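Local atomic coordinates of dihydrodipicolinate synthase (Aquifex aeolicus, PDB entry 2EHH), a protein that probably condenses pyruvate with aspartate beta-semialdehyde to form 4-hydroxy-tetrahydrodipicolinate, a step on the diaminopimelate route to lysine. Residues Y234-H237 with D238-V242; F244-T247 with N248-V252; F226-A229 with R230-Y234; E213-E216 with L217-A221. One frame throughout, in Å; residues are numbered along the deposited sequence.

Interaction 1 (Y234-H237 with D238-V242); sequences YYLH and DLFKV
K241 lies alongside H237, one helical turn further on, and the two side chains point the same way. Starting from its root, K241 CB rides beside the H237 carbonyl, whose oxygen H237 O also accepts a hydrogen bond from K241 N at 3.0 Å. CG comes next: K241 CG is 3.8 Å from H237 NE2 and stands over one imidazole face, displaced toward the rim, in a CH-pi contact. CD passes NE2 and CE1, and the bends at chi2 (-52°) and chi3 (-63°) then lead CE and NZ away. A lysine suits the place because its methylenes can cover the ring while the charged end is carried past it. H237 NE2 makes a weak hydrogen bond to E172 of the second subunit, on which K241 also packs.

L236 CB sits over the face of F240, 4.1 Å from the ring centroid. With chi1 at -68°, the F240 ring leans back along the helix above L236 O, which accepts F240 N at 3.0 Å. The helix is kinked here, where the amides of D238 and L239 have no bond to the preceding turn. A water fills in, accepting from D238 N at 2.8 Å and donating to Y235 O at 2.9 Å, while the hydroxyl of Y288 bonds L239 N. L239 and V242 pack on helix 275-287, and F240 meets the loop residues S189 and A206.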
loop_
_atom_site.group_PDB
_atom_site.type_symbol
_atom_site.label_atom_id
_atom_site.label_comp_id
_atom_site.label_asym_id
_atom_site.label_seq_id
_atom_site.Cartn_x
_atom_site.Cartn_y
_atom_site.Cartn_z
ATOM N N TYR A 234 -11.089 -6.888 25.104
ATOM C CA TYR A 234 -11.276 -5.453 25.266
ATOM C C TYR A 234 -10.643 -4.891 26.528
ATOM O O TYR A 234 -10.303 -3.707 26.593
ATOM C CB TYR A 234 -12.763 -5.108 25.186
ATOM C CG TYR A 234 -13.264 -5.201 23.762
ATOM C CD1 TYR A 234 -12.783 -4.329 22.787
ATOM C CD2 TYR A 234 -14.145 -6.208 23.368
ATOM C CE1 TYR A 234 -13.151 -4.456 21.457
ATOM C CE2 TYR A 234 -14.525 -6.348 22.027
ATOM C CZ TYR A 234 -14.017 -5.466 21.079
ATOM O OH TYR A 234 -14.349 -5.599 19.752
ATOM N N TYR A 235 -10.467 -5.743 27.528
ATOM C CA TYR A 235 -9.837 -5.313 28.764
ATOM C C TYR A 235 -8.347 -5.107 28.479
ATOM O O TYR A 235 -7.743 -4.123 28.908
ATOM C CB TYR A 235 -10.044 -6.381 29.847
ATOM C CG TYR A 235 -9.181 -6.203 31.073
ATOM C CD1 TYR A 235 -8.022 -6.957 31.248
ATOM C CD2 TYR A 235 -9.511 -5.268 32.053
ATOM C CE1 TYR A 235 -7.210 -6.784 32.370
ATOM C CE2 TYR A 235 -8.706 -5.085 33.179
ATOM C CZ TYR A 235 -7.557 -5.847 33.328
ATOM O OH TYR A 235 -6.751 -5.665 34.430
ATOM N N LEU A 236 -7.779 -6.031 27.711
ATOM C CA LEU A 236 -6.363 -6.006 27.357
ATOM C C LEU A 236 -6.024 -5.146 26.136
ATOM O O LEU A 236 -4.850 -4.987 25.798
ATOM C CB LEU A 236 -5.894 -7.442 27.102
ATOM C CG LEU A 236 -4.930 -8.160 28.053
ATOM C CD1 LEU A 236 -5.154 -7.755 29.490
ATOM C CD2 LEU A 236 -5.110 -9.652 27.870
ATOM N N HIS A 237 -7.035 -4.582 25.480
ATOM C CA HIS A 237 -6.783 -3.787 24.279
ATOM C C HIS A 237 -5.768 -2.660 24.458
ATOM O O HIS A 237 -4.891 -2.482 23.612
ATOM C CB HIS A 237 -8.085 -3.213 23.715
ATOM C CG HIS A 237 -7.973 -2.791 22.283
ATOM N ND1 HIS A 237 -7.711 -3.685 21.266
ATOM C CD2 HIS A 237 -8.041 -1.570 21.701
ATOM C CE1 HIS A 237 -7.619 -3.032 20.122
ATOM N NE2 HIS A 237 -7.815 -1.748 20.358
ATOM N N ASP A 238 -5.878 -1.900 25.546
ATOM C CA ASP A 238 -4.931 -0.814 25.790
ATOM C C ASP A 238 -3.497 -1.339 25.879
ATOM O O ASP A 238 -2.569 -0.692 25.405
ATOM C CB ASP A 238 -5.283 -0.053 27.072
ATOM C CG ASP A 238 -6.484 0.858 26.902
ATOM O OD1 ASP A 238 -6.970 1.004 25.759
ATOM O OD2 ASP A 238 -6.939 1.434 27.912
ATOM N N LEU A 239 -3.317 -2.510 26.489
ATOM C CA LEU A 239 -1.983 -3.097 26.592
ATOM C C LEU A 239 -1.485 -3.520 25.210
ATOM O O LEU A 239 -0.337 -3.251 24.844
ATOM C CB LEU A 239 -1.996 -4.321 27.513
ATOM C CG LEU A 239 -0.662 -5.069 27.636
ATOM C CD1 LEU A 239 0.358 -4.190 28.341
ATOM C CD2 LEU A 239 -0.866 -6.369 28.405
ATOM N N PHE A 240 -2.351 -4.184 24.445
ATOM C CA PHE A 240 -1.986 -4.646 23.105
ATOM C C PHE A 240 -1.505 -3.498 22.222
ATOM O O PHE A 240 -0.541 -3.644 21.472
ATOM C CB PHE A 240 -3.174 -5.328 22.410
ATOM C CG PHE A 240 -3.587 -6.646 23.021
ATOM C CD1 PHE A 240 -2.762 -7.316 23.921
ATOM C CD2 PHE A 240 -4.799 -7.233 22.660
ATOM C CE1 PHE A 240 -3.136 -8.549 24.451
ATOM C CE2 PHE A 240 -5.185 -8.467 23.183
ATOM C CZ PHE A 240 -4.348 -9.128 24.081
ATOM N N LYS A 241 -2.173 -2.353 22.309
ATOM C CA LYS A 241 -1.784 -1.213 21.486
ATOM C C LYS A 241 -0.497 -0.526 21.942
ATOM O O LYS A 241 0.387 -0.265 21.127
ATOM C CB LYS A 241 -2.922 -0.189 21.428
ATOM C CG LYS A 241 -4.192 -0.716 20.767
ATOM C CD LYS A 241 -3.904 -1.342 19.395
ATOM C CE LYS A 241 -3.352 -0.324 18.400
ATOM N NZ LYS A 241 -2.847 -0.983 17.154
ATOM N N VAL A 242 -0.374 -0.244 23.236
ATOM C CA VAL A 242 0.824 0.436 23.728
ATOM C C VAL A 242 2.122 -0.354 23.508
ATOM O O VAL A 242 3.193 0.239 23.368
ATOM C CB VAL A 242 0.691 0.808 25.231
ATOM C CG1 VAL A 242 0.910 -0.419 26.106
ATOM C CG2 VAL A 242 1.680 1.912 25.583
HETATM O O HOH W 1 -8.149 -1.775 27.234
#

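Interaction 2 (F244-T247 with N248-V252); sequences FIET and NPIPV
I250 N turns back to T247 O at 2.8 Å, meeting a lone pair in the carbonyl plane at an N-H...O angle of 154°, as the backbone passes through the cis peptide before P249 and into helix 250-258. Prolines fit this entry: P249 holds the N-cap position, and P251 lies in the first turn, where a missing N-H costs no helical bond. The P251 ring packs against the preceding turn, P251 CG lying 3.2 Å from E246 O and 3.9 Å from E246 CB, with I245 CG2 at 4.0 Å.

E246 extends beyond CG and crosses I250, so that E246 OE1 lies 3.7 Å from the methyl I250 CG2, while OE2 accepts the backbone N-H of S274. F244 runs beside N248, its ring atom F244 CE1 3.6 Å from N248 CB, with ring and amide planes 45° apart. N248 CG is anti to the backbone N (chi1 169°), and OD1 hydrogen-bonds the hydroxyl of T44, a predicted pyruvate-binding residue; N248 thus probably positions it from the second shell. T247 OG1 bonds the carbonyl of K108 of the third subunit. The turn links helix 226-242 to helix 250-258, with I245 and E246 resting on helix 275-287.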
loop_
_atom_site.group_PDB
_atom_site.type_symbol
_atom_site.label_atom_id
_atom_site.label_comp_id
_atom_site.label_asym_id
_atom_site.label_seq_id
_atom_site.Cartn_x
_atom_site.Cartn_y
_atom_site.Cartn_z
ATOM N N PHE A 244 3.071 -1.591 21.008
ATOM C CA PHE A 244 3.524 -1.331 19.648
ATOM C C PHE A 244 3.592 0.158 19.322
ATOM O O PHE A 244 3.592 0.542 18.153
ATOM C CB PHE A 244 2.613 -2.057 18.656
ATOM C CG PHE A 244 2.745 -3.545 18.720
ATOM C CD1 PHE A 244 3.686 -4.206 17.935
ATOM C CD2 PHE A 244 1.987 -4.282 19.623
ATOM C CE1 PHE A 244 3.871 -5.579 18.055
ATOM C CE2 PHE A 244 2.167 -5.657 19.750
ATOM C CZ PHE A 244 3.110 -6.306 18.967
ATOM N N ILE A 245 3.662 0.992 20.358
ATOM C CA ILE A 245 3.743 2.439 20.168
ATOM C C ILE A 245 5.068 2.748 19.469
ATOM O O ILE A 245 5.230 3.784 18.828
ATOM C CB ILE A 245 3.639 3.176 21.521
ATOM C CG1 ILE A 245 3.541 4.684 21.287
ATOM C CG2 ILE A 245 4.827 2.825 22.405
ATOM C CD1 ILE A 245 3.113 5.457 22.524
ATOM N N GLU A 246 6.011 1.824 19.609
ATOM C CA GLU A 246 7.309 1.904 18.956
ATOM C C GLU A 246 7.599 0.475 18.513
ATOM O O GLU A 246 7.022 -0.466 19.050
ATOM C CB GLU A 246 8.395 2.417 19.914
ATOM C CG GLU A 246 8.480 3.948 19.968
ATOM C CD GLU A 246 9.668 4.455 20.772
ATOM O OE1 GLU A 246 10.751 3.834 20.688
ATOM O OE2 GLU A 246 9.525 5.484 21.472
ATOM N N THR A 247 8.473 0.312 17.529
ATOM C CA THR A 247 8.803 -1.010 17.004
ATOM C C THR A 247 9.046 -2.089 18.066
ATOM O O THR A 247 9.905 -1.936 18.940
ATOM C CB THR A 247 10.055 -0.937 16.099
ATOM O OG1 THR A 247 9.816 -0.017 15.025
ATOM C CG2 THR A 247 10.387 -2.310 15.522
ATOM N N ASN A 248 8.286 -3.179 17.985
ATOM C CA ASN A 248 8.461 -4.307 18.905
ATOM C C ASN A 248 9.877 -4.829 18.633
ATOM O O ASN A 248 10.288 -4.926 17.474
ATOM C CB ASN A 248 7.420 -5.392 18.597
ATOM C CG ASN A 248 7.698 -6.704 19.322
ATOM O OD1 ASN A 248 7.904 -7.746 18.693
ATOM N ND2 ASN A 248 7.692 -6.661 20.645
ATOM N N PRO A 249 10.615 -5.251 19.677
ATOM C CA PRO A 249 10.320 -5.316 21.110
ATOM C C PRO A 249 10.726 -4.126 21.978
ATOM O O PRO A 249 10.930 -4.289 23.183
ATOM C CB PRO A 249 11.069 -6.567 21.526
ATOM C CG PRO A 249 12.370 -6.370 20.787
ATOM C CD PRO A 249 11.921 -5.880 19.399
ATOM N N ILE A 250 10.847 -2.933 21.411
ATOM C CA ILE A 250 11.244 -1.809 22.250
ATOM C C ILE A 250 10.277 -1.591 23.425
ATOM O O ILE A 250 10.708 -1.491 24.582
ATOM C CB ILE A 250 11.408 -0.521 21.412
ATOM C CG1 ILE A 250 12.597 -0.697 20.458
ATOM C CG2 ILE A 250 11.639 0.677 22.331
ATOM C CD1 ILE A 250 12.795 0.438 19.471
ATOM N N PRO A 251 8.964 -1.525 23.157
ATOM C CA PRO A 251 8.025 -1.322 24.267
ATOM C C PRO A 251 7.953 -2.488 25.261
ATOM O O PRO A 251 7.979 -2.276 26.473
ATOM C CB PRO A 251 6.688 -1.100 23.557
ATOM C CG PRO A 251 7.108 -0.474 22.251
ATOM C CD PRO A 251 8.281 -1.339 21.863
ATOM N N VAL A 252 7.868 -3.716 24.757
ATOM C CA VAL A 252 7.761 -4.862 25.649
ATOM C C VAL A 252 8.998 -5.073 26.524
ATOM O O VAL A 252 8.872 -5.425 27.695
ATOM C CB VAL A 252 7.439 -6.170 24.871
ATOM C CG1 VAL A 252 8.618 -6.588 24.022
ATOM C CG2 VAL A 252 7.040 -7.264 25.846
#

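Interaction 3 (F226-A229 with R230-Y234); sequences FRRA and REIHY
The guanidinium of R228 is covered on one face by I232, whose CG1 stands over its centre, and met at its edge by the carboxylate of E231. The salt bridge from R228 NH1 to E231 OE2 is 3.0 Å long, with the two planes 70° apart. A bend at chi2 (57°) swings R228 along the helix to both partners. Isoleucine suits the face of a flat cation whose N-H groups point outward.

R230 curls back along its own helix. F226 O lies 3.3 Å from R230 NH1 and above the guanidinium plane, not placed to bond it; R227 CA approaches the same group, 3.5 Å from R230 NH2. F226 O instead receives R230 N at 2.9 Å, the donor 44° out of the carbonyl plane. R230 NH1 bonds the carbonyl of A196 of the second subunit, and H233 NE2 bonds S171 OG there.

Spacings of three and four residues are those of an alpha-helix; this one is amphipathic, with F226, A229 and H233 turned to L192 of helix 191-196 while R227 and E231 are exposed. It opens the C-terminal helical region following the TIM barrel, and its F226 meets F226 of the second subunit edge-to-face.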
loop_
_atom_site.group_PDB
_atom_site.type_symbol
_atom_site.label_atom_id
_atom_site.label_comp_id
_atom_site.label_asym_id
_atom_site.label_seq_id
_atom_site.Cartn_x
_atom_site.Cartn_y
_atom_site.Cartn_z
ATOM N N PHE A 226 -16.836 -16.884 23.280
ATOM C CA PHE A 226 -16.353 -15.600 22.799
ATOM C C PHE A 226 -16.919 -14.394 23.526
ATOM O O PHE A 226 -16.442 -13.279 23.339
ATOM C CB PHE A 226 -16.546 -15.510 21.286
ATOM C CG PHE A 226 -15.536 -16.320 20.524
ATOM C CD1 PHE A 226 -14.264 -15.807 20.270
ATOM C CD2 PHE A 226 -15.814 -17.632 20.151
ATOM C CE1 PHE A 226 -13.282 -16.591 19.663
ATOM C CE2 PHE A 226 -14.839 -18.426 19.544
ATOM C CZ PHE A 226 -13.568 -17.902 19.301
ATOM N N ARG A 227 -17.925 -14.609 24.369
ATOM C CA ARG A 227 -18.465 -13.506 25.154
ATOM C C ARG A 227 -17.378 -13.203 26.180
ATOM O O ARG A 227 -17.062 -12.048 26.458
ATOM C CB ARG A 227 -19.745 -13.912 25.888
ATOM C CG ARG A 227 -20.143 -12.928 26.984
ATOM C CD ARG A 227 -21.287 -13.459 27.839
ATOM N NE ARG A 227 -22.552 -13.483 27.113
ATOM C CZ ARG A 227 -23.196 -12.395 26.698
ATOM N NH1 ARG A 227 -22.694 -11.191 26.938
ATOM N NH2 ARG A 227 -24.348 -12.511 26.048
ATOM N N ARG A 228 -16.812 -14.263 26.745
ATOM C CA ARG A 228 -15.749 -14.121 27.730
ATOM C C ARG A 228 -14.469 -13.672 27.025
ATOM O O ARG A 228 -13.708 -12.871 27.560
ATOM C CB ARG A 228 -15.522 -15.450 28.454
ATOM C CG ARG A 228 -14.329 -15.464 29.401
ATOM C CD ARG A 228 -14.417 -14.379 30.468
ATOM N NE ARG A 228 -13.289 -14.463 31.396
ATOM C CZ ARG A 228 -12.916 -13.486 32.217
ATOM N NH1 ARG A 228 -13.579 -12.337 32.234
ATOM N NH2 ARG A 228 -11.867 -13.651 33.012
ATOM N N ALA A 229 -14.239 -14.193 25.823
ATOM C CA ALA A 229 -13.056 -13.828 25.050
ATOM C C ALA A 229 -13.070 -12.323 24.781
ATOM O O ALA A 229 -12.065 -11.639 24.971
ATOM C CB ALA A 229 -13.029 -14.603 23.737
ATOM N N ARG A 230 -14.215 -11.808 24.345
ATOM C CA ARG A 230 -14.344 -10.379 24.079
ATOM C C ARG A 230 -14.092 -9.569 25.346
ATOM O O ARG A 230 -13.507 -8.490 25.299
ATOM C CB ARG A 230 -15.746 -10.040 23.549
ATOM C CG ARG A 230 -15.982 -10.380 22.084
ATOM C CD ARG A 230 -17.279 -9.737 21.576
ATOM N NE ARG A 230 -18.469 -10.312 22.202
ATOM C CZ ARG A 230 -19.000 -11.489 21.878
ATOM N NH1 ARG A 230 -18.457 -12.234 20.921
ATOM N NH2 ARG A 230 -20.076 -11.928 22.520
ATOM N N GLU A 231 -14.549 -10.085 26.484
ATOM C CA GLU A 231 -14.365 -9.377 27.741
ATOM C C GLU A 231 -12.879 -9.183 28.029
ATOM O O GLU A 231 -12.443 -8.096 28.404
ATOM C CB GLU A 231 -15.008 -10.160 28.886
ATOM C CG GLU A 231 -15.339 -9.316 30.093
ATOM C CD GLU A 231 -15.803 -10.155 31.268
ATOM O OE1 GLU A 231 -16.610 -11.088 31.052
ATOM O OE2 GLU A 231 -15.362 -9.876 32.405
ATOM N N ILE A 232 -12.108 -10.246 27.852
ATOM C CA ILE A 232 -10.676 -10.201 28.100
ATOM C C ILE A 232 -9.956 -9.395 27.028
ATOM O O ILE A 232 -9.057 -8.610 27.332
ATOM C CB ILE A 232 -10.090 -11.619 28.145
ATOM C CG1 ILE A 232 -10.802 -12.428 29.236
ATOM C CG2 ILE A 232 -8.594 -11.557 28.421
ATOM C CD1 ILE A 232 -10.471 -13.905 29.214
ATOM N N HIS A 233 -10.356 -9.602 25.778
ATOM C CA HIS A 233 -9.778 -8.894 24.636
ATOM C C HIS A 233 -9.887 -7.379 24.823
ATOM O O HIS A 233 -8.894 -6.662 24.725
ATOM C CB HIS A 233 -10.511 -9.320 23.356
ATOM C CG HIS A 233 -10.182 -8.493 22.152
ATOM N ND1 HIS A 233 -9.060 -8.708 21.378
ATOM C CD2 HIS A 233 -10.846 -7.462 21.574
ATOM C CE1 HIS A 233 -9.049 -7.846 20.374
ATOM N NE2 HIS A 233 -10.120 -7.080 20.471
ATOM N N TYR A 234 -11.089 -6.888 25.104
ATOM C CA TYR A 234 -11.276 -5.453 25.266
ATOM C C TYR A 234 -10.643 -4.891 26.528
ATOM O O TYR A 234 -10.303 -3.707 26.593
ATOM C CB TYR A 234 -12.763 -5.108 25.186
ATOM C CG TYR A 234 -13.264 -5.201 23.762
ATOM C CD1 TYR A 234 -12.783 -4.329 22.787
ATOM C CD2 TYR A 234 -14.145 -6.208 23.368
ATOM C CE1 TYR A 234 -13.151 -4.456 21.457
ATOM C CE2 TYR A 234 -14.525 -6.348 22.027
ATOM C CZ TYR A 234 -14.017 -5.466 21.079
ATOM O OH TYR A 234 -14.349 -5.599 19.752
#

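Interaction 4 (E213-E216 with L217-A221); sequences EVKE and LIRAA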
loop_
_atom_site.group_PDB
_atom_site.type_symbol
_atom_site.label_atom_id
_atom_site.label_comp_id
_atom_site.label_asym_id
_atom_site.label_seq_id
_atom_site.Cartn_x
_atom_site.Cartn_y
_atom_site.Cartn_z
ATOM N N GLU A 213 -3.561 -13.333 32.074
ATOM C CA GLU A 213 -4.682 -12.768 31.335
ATOM C C GLU A 213 -4.742 -13.281 29.903
ATOM O O GLU A 213 -5.802 -13.689 29.426
ATOM C CB GLU A 213 -4.595 -11.240 31.322
ATOM C CG GLU A 213 -4.733 -10.564 32.684
ATOM C CD GLU A 213 -3.585 -10.866 33.630
ATOM O OE1 GLU A 213 -2.459 -11.146 33.160
ATOM O OE2 GLU A 213 -3.807 -10.800 34.857
ATOM N N VAL A 214 -3.608 -13.255 29.212
ATOM C CA VAL A 214 -3.580 -13.726 27.835
ATOM C C VAL A 214 -3.995 -15.188 27.800
ATOM O O VAL A 214 -4.763 -15.610 26.939
ATOM C CB VAL A 214 -2.177 -13.577 27.213
ATOM C CG1 VAL A 214 -2.154 -14.218 25.835
ATOM C CG2 VAL A 214 -1.805 -12.102 27.113
ATOM N N LYS A 215 -3.482 -15.960 28.752
ATOM C CA LYS A 215 -3.812 -17.373 28.831
ATOM C C LYS A 215 -5.325 -17.530 28.932
ATOM O O LYS A 215 -5.915 -18.380 28.265
ATOM C CB LYS A 215 -3.136 -18.006 30.053
ATOM C CG LYS A 215 -3.517 -19.462 30.301
ATOM C CD LYS A 215 -3.203 -20.337 29.101
ATOM C CE LYS A 215 -3.550 -21.792 29.380
ATOM N NZ LYS A 215 -3.300 -22.648 28.190
ATOM N N GLU A 216 -5.949 -16.702 29.764
ATOM C CA GLU A 216 -7.397 -16.755 29.947
ATOM C C GLU A 216 -8.138 -16.446 28.649
ATOM O O GLU A 216 -9.163 -17.060 28.355
ATOM C CB GLU A 216 -7.838 -15.767 31.031
ATOM C CG GLU A 216 -7.295 -16.075 32.419
ATOM C CD GLU A 216 -7.809 -15.113 33.481
ATOM O OE1 GLU A 216 -7.334 -15.186 34.638
ATOM O OE2 GLU A 216 -8.689 -14.286 33.162
ATOM N N LEU A 217 -7.628 -15.487 27.880
ATOM C CA LEU A 217 -8.256 -15.131 26.613
ATOM C C LEU A 217 -8.236 -16.365 25.713
ATOM O O LEU A 217 -9.247 -16.733 25.115
ATOM C CB LEU A 217 -7.498 -13.968 25.952
ATOM C CG LEU A 217 -7.901 -13.454 24.557
ATOM C CD1 LEU A 217 -7.532 -14.474 23.500
ATOM C CD2 LEU A 217 -9.385 -13.154 24.510
ATOM N N ILE A 218 -7.075 -17.009 25.638
ATOM C CA ILE A 218 -6.903 -18.201 24.819
ATOM C C ILE A 218 -7.817 -19.359 25.233
ATOM O O ILE A 218 -8.428 -20.003 24.383
ATOM C CB ILE A 218 -5.440 -18.695 24.863
ATOM C CG1 ILE A 218 -4.512 -17.621 24.296
ATOM C CG2 ILE A 218 -5.301 -19.987 24.078
ATOM C CD1 ILE A 218 -4.876 -17.178 22.902
ATOM N N ARG A 219 -7.905 -19.638 26.529
ATOM C CA ARG A 219 -8.764 -20.733 26.968
ATOM C C ARG A 219 -10.240 -20.465 26.674
ATOM O O ARG A 219 -10.973 -21.372 26.285
ATOM C CB ARG A 219 -8.534 -21.036 28.455
ATOM C CG ARG A 219 -7.408 -22.057 28.662
ATOM C CD ARG A 219 -7.156 -22.404 30.124
ATOM N NE ARG A 219 -6.515 -21.307 30.843
ATOM C CZ ARG A 219 -6.069 -21.391 32.092
ATOM N NH1 ARG A 219 -6.193 -22.525 32.765
ATOM N NH2 ARG A 219 -5.499 -20.340 32.669
ATOM N N ALA A 220 -10.673 -19.221 26.841
ATOM C CA ALA A 220 -12.059 -18.870 26.559
ATOM C C ALA A 220 -12.352 -19.147 25.084
ATOM O O ALA A 220 -13.389 -19.722 24.738
ATOM C CB ALA A 220 -12.302 -17.405 26.874
ATOM N N ALA A 221 -11.427 -18.743 24.215
ATOM C CA ALA A 221 -11.593 -18.954 22.781
ATOM C C ALA A 221 -11.567 -20.437 22.444
ATOM O O ALA A 221 -12.373 -20.912 21.646
ATOM C CB ALA A 221 -10.496 -18.227 22.005
#
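Helix 211-223 follows the last strand of the barrel, 201-204, and on it K215 and R219, one turn apart, cross at about a right angle. K215 leaves the backbone with CG opposite the N (chi1 175°), bends at chi2 (58°) and then runs straight, bringing CE over one face of the R219 guanidinium, while CG comes in obliquely beside NH2. K215 CE is 3.3 Å from R219 NE, offset toward the rim, and K215 CG is 3.2 Å from R219 NH2. R219 reaches this position by folding at chi3 (-72°). The lysine nitrogen continues past, so that K215 NZ stays 4.4 Å from R219 NE; its salt bridge to D36 probably offsets the proximity of the two positive charges.

This is the eighth helix of a (beta/alpha)8 barrel, and its barrel-facing side carries V214 and I218, apolar residues that suit burial. V214 packs on S5 of strand 4-8, while I218 meets T191 and M195 of helix 191-196. V214 and I218 also approach each other, V214 CG1 lying 4.4 Å from I218 CG1. The backbone bonds are regular, with I218 N to V214 O at 3.0 Å. On the flank toward helix 226-242, L217 packs on I232, and A220 is short enough to admit the side chain of R228. E216, extended beyond CG, sends OE2 toward R228 NH2 in a long, weak ion pair.

From the N terminus the order is interaction 4, then 3, 1 and 2. Each joins adjoining segments and closes only a helical turn or a bend, so none encloses or crosses another; interactions 3 and 1 merely share Y234 on helix 226-242. After interaction 4 the chain reverses, and helix 226-242 packs back on helix 211-223: interaction 3 touches interaction 4 through I232 and A229, and interaction 1 does so through L236 against E213. Interaction 2 follows the helix end, where P251 meets V242 of interaction 1. Together they lead from the last barrel helix through the second-subunit interface to a turn beside the predicted pyruvate site.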